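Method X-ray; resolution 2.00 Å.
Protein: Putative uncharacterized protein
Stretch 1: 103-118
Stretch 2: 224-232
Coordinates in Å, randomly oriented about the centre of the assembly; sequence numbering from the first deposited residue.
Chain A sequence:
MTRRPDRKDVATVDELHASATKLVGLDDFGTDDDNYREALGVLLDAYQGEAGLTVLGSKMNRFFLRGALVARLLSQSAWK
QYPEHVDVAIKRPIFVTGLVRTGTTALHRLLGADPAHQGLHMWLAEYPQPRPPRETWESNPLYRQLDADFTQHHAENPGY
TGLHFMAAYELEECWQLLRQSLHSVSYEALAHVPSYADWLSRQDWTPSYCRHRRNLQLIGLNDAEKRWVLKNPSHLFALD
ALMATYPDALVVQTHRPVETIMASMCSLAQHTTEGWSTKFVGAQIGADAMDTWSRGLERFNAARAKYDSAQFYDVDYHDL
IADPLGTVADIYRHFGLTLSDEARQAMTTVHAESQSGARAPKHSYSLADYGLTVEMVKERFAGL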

ATOM      1  N   GLY A 103      10.658   4.309   8.353  1.00 13.01           N
ATOM      2  CA  GLY A 103      11.511   3.171   8.059  1.00 12.38           C
ATOM      3  C   GLY A 103      10.842   1.923   7.508  1.00 12.55           C
ATOM      4  O   GLY A 103      11.493   0.886   7.383  1.00 12.49           O
ATOM      5  N   THR A 104       9.563   2.005   7.164  1.00 12.40           N
ATOM      6  CA  THR A 104       8.875   0.826   6.639  1.00 11.27           C
ATOM      7  C   THR A 104       9.484   0.333   5.329  1.00 11.33           C
ATOM      8  O   THR A 104       9.584  -0.872   5.104  1.00 11.22           O
ATOM      9  CB  THR A 104       7.368   1.080   6.408  1.00 10.40           C
ATOM     10  OG1 THR A 104       7.194   2.120   5.439  1.00 12.79           O
ATOM     11  CG2 THR A 104       6.681   1.454   7.715  1.00 10.77           C
ATOM     12  N   THR A 105       9.893   1.255   4.463  1.00 12.46           N
ATOM     13  CA  THR A 105      10.485   0.867   3.187  1.00 12.42           C
ATOM     14  C   THR A 105      11.804   0.134   3.384  1.00 11.98           C
ATOM     15  O   THR A 105      12.045  -0.899   2.762  1.00 13.02           O
ATOM     16  CB  THR A 105      10.722   2.089   2.286  1.00 13.65           C
ATOM     17  OG1 THR A 105       9.470   2.739   2.036  1.00 15.96           O
ATOM     18  CG2 THR A 105      11.337   1.663   0.957  1.00 16.13           C
ATOM     19  N   ALA A 106      12.656   0.668   4.253  1.00 12.10           N
ATOM     20  CA  ALA A 106      13.947   0.047   4.520  1.00 12.69           C
ATOM     21  C   ALA A 106      13.757  -1.358   5.087  1.00 13.29           C
ATOM     22  O   ALA A 106      14.447  -2.297   4.690  1.00 14.53           O
ATOM     23  CB  ALA A 106      14.749   0.904   5.494  1.00 14.07           C
ATOM     24  N   LEU A 107      12.810  -1.502   6.009  1.00 12.90           N
ATOM     25  CA  LEU A 107      12.533  -2.792   6.633  1.00 12.71           C
ATOM     26  C   LEU A 107      11.953  -3.768   5.615  1.00 11.58           C
ATOM     27  O   LEU A 107      12.296  -4.950   5.599  1.00 13.09           O
ATOM     28  CB  LEU A 107      11.545  -2.619   7.787  1.00 15.87           C
ATOM     29  CG  LEU A 107      11.960  -3.197   9.140  1.00 22.30           C
ATOM     30  CD1 LEU A 107      12.391  -4.645   8.981  1.00 22.65           C
ATOM     31  CD2 LEU A 107      13.099  -2.374   9.705  1.00 23.59           C
ATOM     32  N   HIS A 108      11.068  -3.254   4.768  1.00 10.76           N
ATOM     33  CA  HIS A 108      10.421  -4.045   3.728  1.00 11.09           C
ATOM     34  C   HIS A 108      11.473  -4.665   2.806  1.00 12.08           C
ATOM     35  O   HIS A 108      11.437  -5.866   2.519  1.00 11.93           O
ATOM     36  CB  HIS A 108       9.483  -3.138   2.927  1.00 10.24           C
ATOM     37  CG  HIS A 108       8.614  -3.863   1.944  1.00  9.36           C
ATOM     38  ND1 HIS A 108       7.936  -3.207   0.939  1.00 10.91           N
ATOM     39  CD2 HIS A 108       8.288  -5.171   1.825  1.00 10.24           C
ATOM     40  CE1 HIS A 108       7.229  -4.080   0.246  1.00 10.25           C
ATOM     41  NE2 HIS A 108       7.424  -5.280   0.762  1.00 10.12           N
ATOM     42  N   ARG A 109      12.411  -3.841   2.349  1.00 12.95           N
ATOM     43  CA  ARG A 109      13.471  -4.298   1.458  1.00 15.28           C
ATOM     44  C   ARG A 109      14.403  -5.291   2.144  1.00 14.33           C
ATOM     45  O   ARG A 109      14.860  -6.253   1.526  1.00 15.06           O
ATOM     46  CB  ARG A 109      14.284  -3.106   0.955  1.00 18.52           C
ATOM     47  CG  ARG A 109      13.498  -2.123   0.104  1.00 22.68           C
ATOM     48  CD  ARG A 109      14.358  -0.923  -0.252  1.00 27.18           C
ATOM     49  NE  ARG A 109      13.617   0.095  -0.990  1.00 31.23           N
ATOM     50  CZ  ARG A 109      14.100   1.298  -1.284  1.00 32.90           C
ATOM     51  NH1 ARG A 109      15.325   1.633  -0.900  1.00 34.56           N
ATOM     52  NH2 ARG A 109      13.359   2.168  -1.957  1.00 34.53           N
ATOM     53  N   LEU A 110      14.688  -5.054   3.419  1.00 13.48           N
ATOM     54  CA  LEU A 110      15.566  -5.945   4.167  1.00 14.74           C
ATOM     55  C   LEU A 110      14.928  -7.317   4.357  1.00 14.63           C
ATOM     56  O   LEU A 110      15.492  -8.333   3.954  1.00 14.78           O
ATOM     57  CB  LEU A 110      15.907  -5.331   5.528  1.00 15.24           C
ATOM     58  CG  LEU A 110      16.919  -4.181   5.517  1.00 17.46           C
ATOM     59  CD1 LEU A 110      16.918  -3.474   6.858  1.00 17.67           C
ATOM     60  CD2 LEU A 110      18.305  -4.729   5.197  1.00 18.89           C
ATOM     61  N   LEU A 111      13.744  -7.346   4.961  1.00 14.38           N
ATOM     62  CA  LEU A 111      13.057  -8.610   5.196  1.00 12.89           C
ATOM     63  C   LEU A 111      12.730  -9.321   3.884  1.00 13.65           C
ATOM     64  O   LEU A 111      12.729 -10.549   3.820  1.00 13.17           O
ATOM     65  CB  LEU A 111      11.774  -8.366   6.001  1.00 12.04           C
ATOM     66  CG  LEU A 111      11.983  -7.712   7.372  1.00 11.76           C
ATOM     67  CD1 LEU A 111      10.637  -7.442   8.026  1.00 13.04           C
ATOM     68  CD2 LEU A 111      12.832  -8.616   8.254  1.00 14.62           C
ATOM     69  N   GLY A 112      12.463  -8.547   2.836  1.00 14.02           N
ATOM     70  CA  GLY A 112      12.142  -9.143   1.552  1.00 15.47           C
ATOM     71  C   GLY A 112      13.358  -9.628   0.785  1.00 15.70           C
ATOM     72  O   GLY A 112      13.220 -10.280  -0.253  1.00 16.34           O
ATOM     73  N   ALA A 113      14.547  -9.318   1.295  1.00 15.81           N
ATOM     74  CA  ALA A 113      15.797  -9.714   0.651  1.00 16.31           C
ATOM     75  C   ALA A 113      16.173 -11.162   0.949  1.00 16.21           C
ATOM     76  O   ALA A 113      16.958 -11.768   0.219  1.00 18.33           O
ATOM     77  CB  ALA A 113      16.922  -8.787   1.090  1.00 15.87           C
ATOM     78  N   ASP A 114      15.623 -11.712   2.027  1.00 14.10           N
ATOM     79  CA  ASP A 114      15.903 -13.095   2.401  1.00 14.60           C
ATOM     80  C   ASP A 114      15.486 -13.989   1.234  1.00 15.08           C
ATOM     81  O   ASP A 114      14.340 -13.942   0.796  1.00 13.09           O
ATOM     82  CB  ASP A 114      15.095 -13.467   3.646  1.00 14.69           C
ATOM     83  CG  ASP A 114      15.477 -14.821   4.211  1.00 14.32           C
ATOM     84  OD1 ASP A 114      15.775 -15.741   3.422  1.00 16.07           O
ATOM     85  OD2 ASP A 114      15.463 -14.970   5.450  1.00 14.70           O
ATOM     86  N   PRO A 115      16.414 -14.808   0.709  1.00 14.89           N
ATOM     87  CA  PRO A 115      16.110 -15.705  -0.413  1.00 15.85           C
ATOM     88  C   PRO A 115      14.979 -16.693  -0.119  1.00 14.12           C
ATOM     89  O   PRO A 115      14.366 -17.242  -1.041  1.00 14.69           O
ATOM     90  CB  PRO A 115      17.440 -16.413  -0.655  1.00 16.80           C
ATOM     91  CG  PRO A 115      18.443 -15.372  -0.267  1.00 17.64           C
ATOM     92  CD  PRO A 115      17.855 -14.824   1.013  1.00 15.91           C
ATOM     93  N   ALA A 116      14.719 -16.921   1.166  1.00 12.25           N
ATOM     94  CA  ALA A 116      13.671 -17.837   1.602  1.00 11.93           C
ATOM     95  C   ALA A 116      12.345 -17.099   1.768  1.00 10.62           C
ATOM     96  O   ALA A 116      11.344 -17.682   2.186  1.00 12.70           O
ATOM     97  CB  ALA A 116      14.072 -18.497   2.916  1.00 13.48           C
ATOM     98  N   HIS A 117      12.354 -15.810   1.448  1.00 10.67           N
ATOM     99  CA  HIS A 117      11.159 -14.974   1.539  1.00  9.88           C
ATOM    100  C   HIS A 117      10.784 -14.491   0.144  1.00 10.40           C
ATOM    101  O   HIS A 117      11.562 -14.623  -0.801  1.00 11.99           O
ATOM    102  CB  HIS A 117      11.414 -13.754   2.430  1.00 11.19           C
ATOM    103  CG  HIS A 117      11.571 -14.078   3.884  1.00 10.43           C
ATOM    104  ND1 HIS A 117      11.842 -13.115   4.832  1.00 11.19           N
ATOM    105  CD2 HIS A 117      11.483 -15.251   4.554  1.00 10.61           C
ATOM    106  CE1 HIS A 117      11.914 -13.681   6.024  1.00 10.78           C
ATOM    107  NE2 HIS A 117      11.699 -14.976   5.883  1.00 11.58           N
ATOM    108  N   GLN A 118       9.585 -13.937   0.019  1.00  9.27           N
ATOM    109  CA  GLN A 118       9.120 -13.408  -1.252  1.00  8.65           C
ATOM    110  C   GLN A 118       8.320 -12.141  -0.986  1.00  8.57           C
ATOM    111  O   GLN A 118       7.616 -12.043   0.023  1.00  9.56           O
ATOM    112  CB  GLN A 118       8.256 -14.440  -1.993  1.00  7.65           C
ATOM    113  CG  GLN A 118       6.959 -14.820  -1.289  1.00  7.27           C
ATOM    114  CD  GLN A 118       6.128 -15.806  -2.091  1.00  7.22           C
ATOM    115  OE1 GLN A 118       5.789 -15.554  -3.246  1.00  8.31           O
ATOM    116  NE2 GLN A 118       5.787 -16.932  -1.475  1.00  8.90           N
ATOM    117  N   ALA A 224       5.626 -21.381  -3.345  1.00 11.60           N
ATOM    118  CA  ALA A 224       4.851 -21.792  -2.179  1.00 11.68           C
ATOM    119  C   ALA A 224       5.634 -21.997  -0.885  1.00 11.62           C
ATOM    120  O   ALA A 224       5.092 -21.796   0.204  1.00 11.85           O
ATOM    121  CB  ALA A 224       4.068 -23.054  -2.511  1.00 13.15           C
ATOM    122  N   GLU A 225       6.900 -22.392  -0.993  1.00 11.05           N
ATOM    123  CA  GLU A 225       7.710 -22.635   0.196  1.00 13.03           C
ATOM    124  C   GLU A 225       8.315 -21.368   0.802  1.00 12.16           C
ATOM    125  O   GLU A 225       8.902 -21.414   1.885  1.00 13.62           O
ATOM    126  CB  GLU A 225       8.835 -23.631  -0.119  1.00 13.52           C
ATOM    127  CG  GLU A 225      10.126 -23.020  -0.666  1.00 15.01           C
ATOM    128  CD  GLU A 225      10.023 -22.534  -2.105  1.00 16.72           C
ATOM    129  OE1 GLU A 225       8.946 -22.670  -2.725  1.00 16.74           O
ATOM    130  OE2 GLU A 225      11.038 -22.017  -2.622  1.00 17.89           O
ATOM    131  N   LYS A 226       8.168 -20.241   0.110  1.00 10.60           N
ATOM    132  CA  LYS A 226       8.723 -18.981   0.596  1.00  9.72           C
ATOM    133  C   LYS A 226       7.740 -18.167   1.431  1.00  9.50           C
ATOM    134  O   LYS A 226       6.555 -18.068   1.105  1.00  9.62           O
ATOM    135  CB  LYS A 226       9.227 -18.134  -0.580  1.00  9.07           C
ATOM    136  CG  LYS A 226      10.343 -18.794  -1.396  1.00 10.38           C
ATOM    137  CD  LYS A 226      10.888 -17.845  -2.450  1.00 12.38           C
ATOM    138  CE  LYS A 226      11.990 -18.492  -3.279  1.00 11.64           C
ATOM    139  NZ  LYS A 226      11.492 -19.654  -4.066  1.00 13.13           N
ATOM    140  N   ARG A 227       8.244 -17.587   2.516  1.00  9.25           N
ATOM    141  CA  ARG A 227       7.418 -16.779   3.405  1.00  9.18           C
ATOM    142  C   ARG A 227       7.146 -15.425   2.776  1.00  9.04           C
ATOM    143  O   ARG A 227       8.061 -14.766   2.290  1.00  9.57           O
ATOM    144  CB  ARG A 227       8.129 -16.561   4.741  1.00 10.16           C
ATOM    145  CG  ARG A 227       7.314 -15.781   5.772  1.00  8.46           C
ATOM    146  CD  ARG A 227       8.219 -15.239   6.872  1.00 10.50           C
ATOM    147  NE  ARG A 227       9.188 -16.244   7.297  1.00 10.61           N
ATOM    148  CZ  ARG A 227       8.895 -17.305   8.041  1.00 11.52           C
ATOM    149  NH1 ARG A 227       7.653 -17.503   8.467  1.00 12.13           N
ATOM    150  NH2 ARG A 227       9.838 -18.192   8.327  1.00 14.02           N
ATOM    151  N   TRP A 228       5.885 -15.010   2.785  1.00  7.11           N
ATOM    152  CA  TRP A 228       5.527 -13.714   2.238  1.00  7.27           C
ATOM    153  C   TRP A 228       5.907 -12.589   3.195  1.00  7.20           C
ATOM    154  O   TRP A 228       5.824 -12.737   4.421  1.00  7.50           O
ATOM    155  CB  TRP A 228       4.021 -13.638   1.968  1.00  6.22           C
ATOM    156  CG  TRP A 228       3.622 -14.063   0.595  1.00  5.60           C
ATOM    157  CD1 TRP A 228       3.150 -15.286   0.214  1.00  5.75           C
ATOM    158  CD2 TRP A 228       3.651 -13.257  -0.586  1.00  5.03           C
ATOM    159  NE1 TRP A 228       2.876 -15.288  -1.135  1.00  5.93           N
ATOM    160  CE2 TRP A 228       3.177 -14.054  -1.650  1.00  5.97           C
ATOM    161  CE3 TRP A 228       4.030 -11.932  -0.849  1.00  6.12           C
ATOM    162  CZ2 TRP A 228       3.072 -13.571  -2.959  1.00  6.62           C
ATOM    163  CZ3 TRP A 228       3.928 -11.452  -2.149  1.00  6.99           C
ATOM    164  CH2 TRP A 228       3.451 -12.270  -3.188  1.00  6.00           C
ATOM    165  N   VAL A 229       6.337 -11.474   2.617  1.00  7.50           N
ATOM    166  CA  VAL A 229       6.692 -10.279   3.367  1.00  6.89           C
ATOM    167  C   VAL A 229       5.895  -9.160   2.706  1.00  7.42           C
ATOM    168  O   VAL A 229       6.016  -8.928   1.500  1.00  8.74           O
ATOM    169  CB  VAL A 229       8.195  -9.955   3.266  1.00  8.22           C
ATOM    170  CG1 VAL A 229       8.492  -8.667   4.026  1.00  9.19           C
ATOM    171  CG2 VAL A 229       9.020 -11.106   3.832  1.00  9.88           C
ATOM    172  N   LEU A 230       5.073  -8.481   3.501  1.00  5.81           N
ATOM    173  CA  LEU A 230       4.227  -7.398   3.009  1.00  5.85           C
ATOM    174  C   LEU A 230       4.486  -6.107   3.766  1.00  5.82           C
ATOM    175  O   LEU A 230       5.004  -6.127   4.880  1.00  6.97           O
ATOM    176  CB  LEU A 230       2.744  -7.751   3.198  1.00  6.82           C
ATOM    177  CG  LEU A 230       2.116  -9.020   2.610  1.00  6.73           C
ATOM    178  CD1 LEU A 230       2.458  -9.107   1.128  1.00  8.08           C
ATOM    179  CD2 LEU A 230       2.614 -10.267   3.345  1.00  8.41           C
ATOM    180  N   LYS A 231       4.127  -4.985   3.152  1.00  6.14           N
ATOM    181  CA  LYS A 231       4.258  -3.690   3.813  1.00  5.19           C
ATOM    182  C   LYS A 231       3.185  -2.752   3.277  1.00  5.38           C
ATOM    183  O   LYS A 231       2.992  -2.649   2.064  1.00  5.99           O
ATOM    184  CB  LYS A 231       5.645  -3.081   3.593  1.00  6.21           C
ATOM    185  CG  LYS A 231       5.908  -1.845   4.463  1.00  7.53           C
ATOM    186  CD  LYS A 231       5.598  -0.530   3.754  1.00  8.77           C
ATOM    187  CE  LYS A 231       6.733  -0.138   2.818  1.00 10.10           C
ATOM    188  NZ  LYS A 231       6.654   1.293   2.401  1.00 11.73           N
ATOM    189  N   ASN A 232       2.485  -2.072   4.178  1.00  4.91           N
ATOM    190  CA  ASN A 232       1.440  -1.145   3.763  1.00  5.15           C
ATOM    191  C   ASN A 232       0.839  -0.403   4.947  1.00  5.64           C
ATOM    192  O   ASN A 232       0.707  -0.960   6.035  1.00  6.66           O
ATOM    193  CB  ASN A 232       0.319  -1.904   3.051  1.00  5.43           C
ATOM    194  CG  ASN A 232      -0.541  -1.001   2.196  1.00  6.04           C
ATOM    195  OD1 ASN A 232      -0.031  -0.253   1.359  1.00  6.35           O
ATOM    196  ND2 ASN A 232      -1.856  -1.073   2.389  1.00  7.20           N
TER
HETATM  197  O   HOH W   1       5.650  -7.179  -0.400  1.00  7.66           O
HETATM  198  O   HOH W   2      12.312 -17.566   6.781  1.00 16.78           O
HETATM  199  O   HOH W   3       3.103 -18.277  -2.101  1.00  9.76           O

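The contact is a helix laid nearly antiparallel along a β-strand, after which the chain turns back and residues 117-118 pair in parallel with the same strand, 227-231. The axes of helix 104-111 and strand 227-231 approach to 8.5 Å with 168° between their N-to-C directions, and the two stretches together bury 802 Å².

The parallel pairing rests on a backbone ladder. Arg227 N donates to Ala116 O (3.1 Å, 152° at the hydrogen), Gln118 N to Arg227 O (2.9 Å, 150°), and Val229 N to Gln118 O (2.9 Å, 144°). Arg227 thus bonds on both sides of His117, the pattern expected of parallel strands. A type I turn from Asp114 to His117 leads into this pairing; it is closed by His117 N to Asp114 O at 2.8 Å and braced by Ala116 N to Asp114 OD1, also 2.8 Å.

Side chains alternate between the faces of the sheet along this pairing. His117 and Arg227 share one face, where His117 NE2 lies 3.1 Å from Arg227 NE and water 2 links His117 NE2 (2.8 Å) to Arg227 NH2 (3.0 Å). The other ring nitrogen, His117 ND1, donates to Leu111 O at 2.9 Å, tying the strand back to the helix. On the opposite face, Gln118 CG sits 3.8 Å from the centroid of the five-membered ring of Trp228, 11° off the normal, a CH-π contact. Gln118 NE2 continues to Lys226 O (2.9 Å, 160°), a side-chain bond to backbone. Its 3.4 Å approach to Trp228 NE1 is no hydrogen bond, since both atoms are donors; instead water 3 accepts from Gln118 NE2 and Trp228 NE1, each at 3.1 Å.

Against the helix, Val229 and Lys231 both point toward the first stretch, consistent with their two-residue spacing on an extended strand. Val229 CG1 meets Leu111 CB at 3.8 Å, an apolar contact, and lies 4.1 Å from Gly112 N. One turn earlier, Lys231 CB stands 3.5 Å from the centroid of the His108 ring, 15° off its normal, so the aliphatic base of the lysine covers one ring face. Water 1 donates to Val229 O at 2.6 Å and is 2.8 Å from His108 NE2, joining ring and strand backbone. The lysine then reaches the first turn of the helix, where Lys231 NZ donates to Thr104 OG1 and to Thr105 OG1, both at 3.2 Å, giving the amine of this buried lysine two hydroxyl acceptors, alongside bonding elsewhere in the structure.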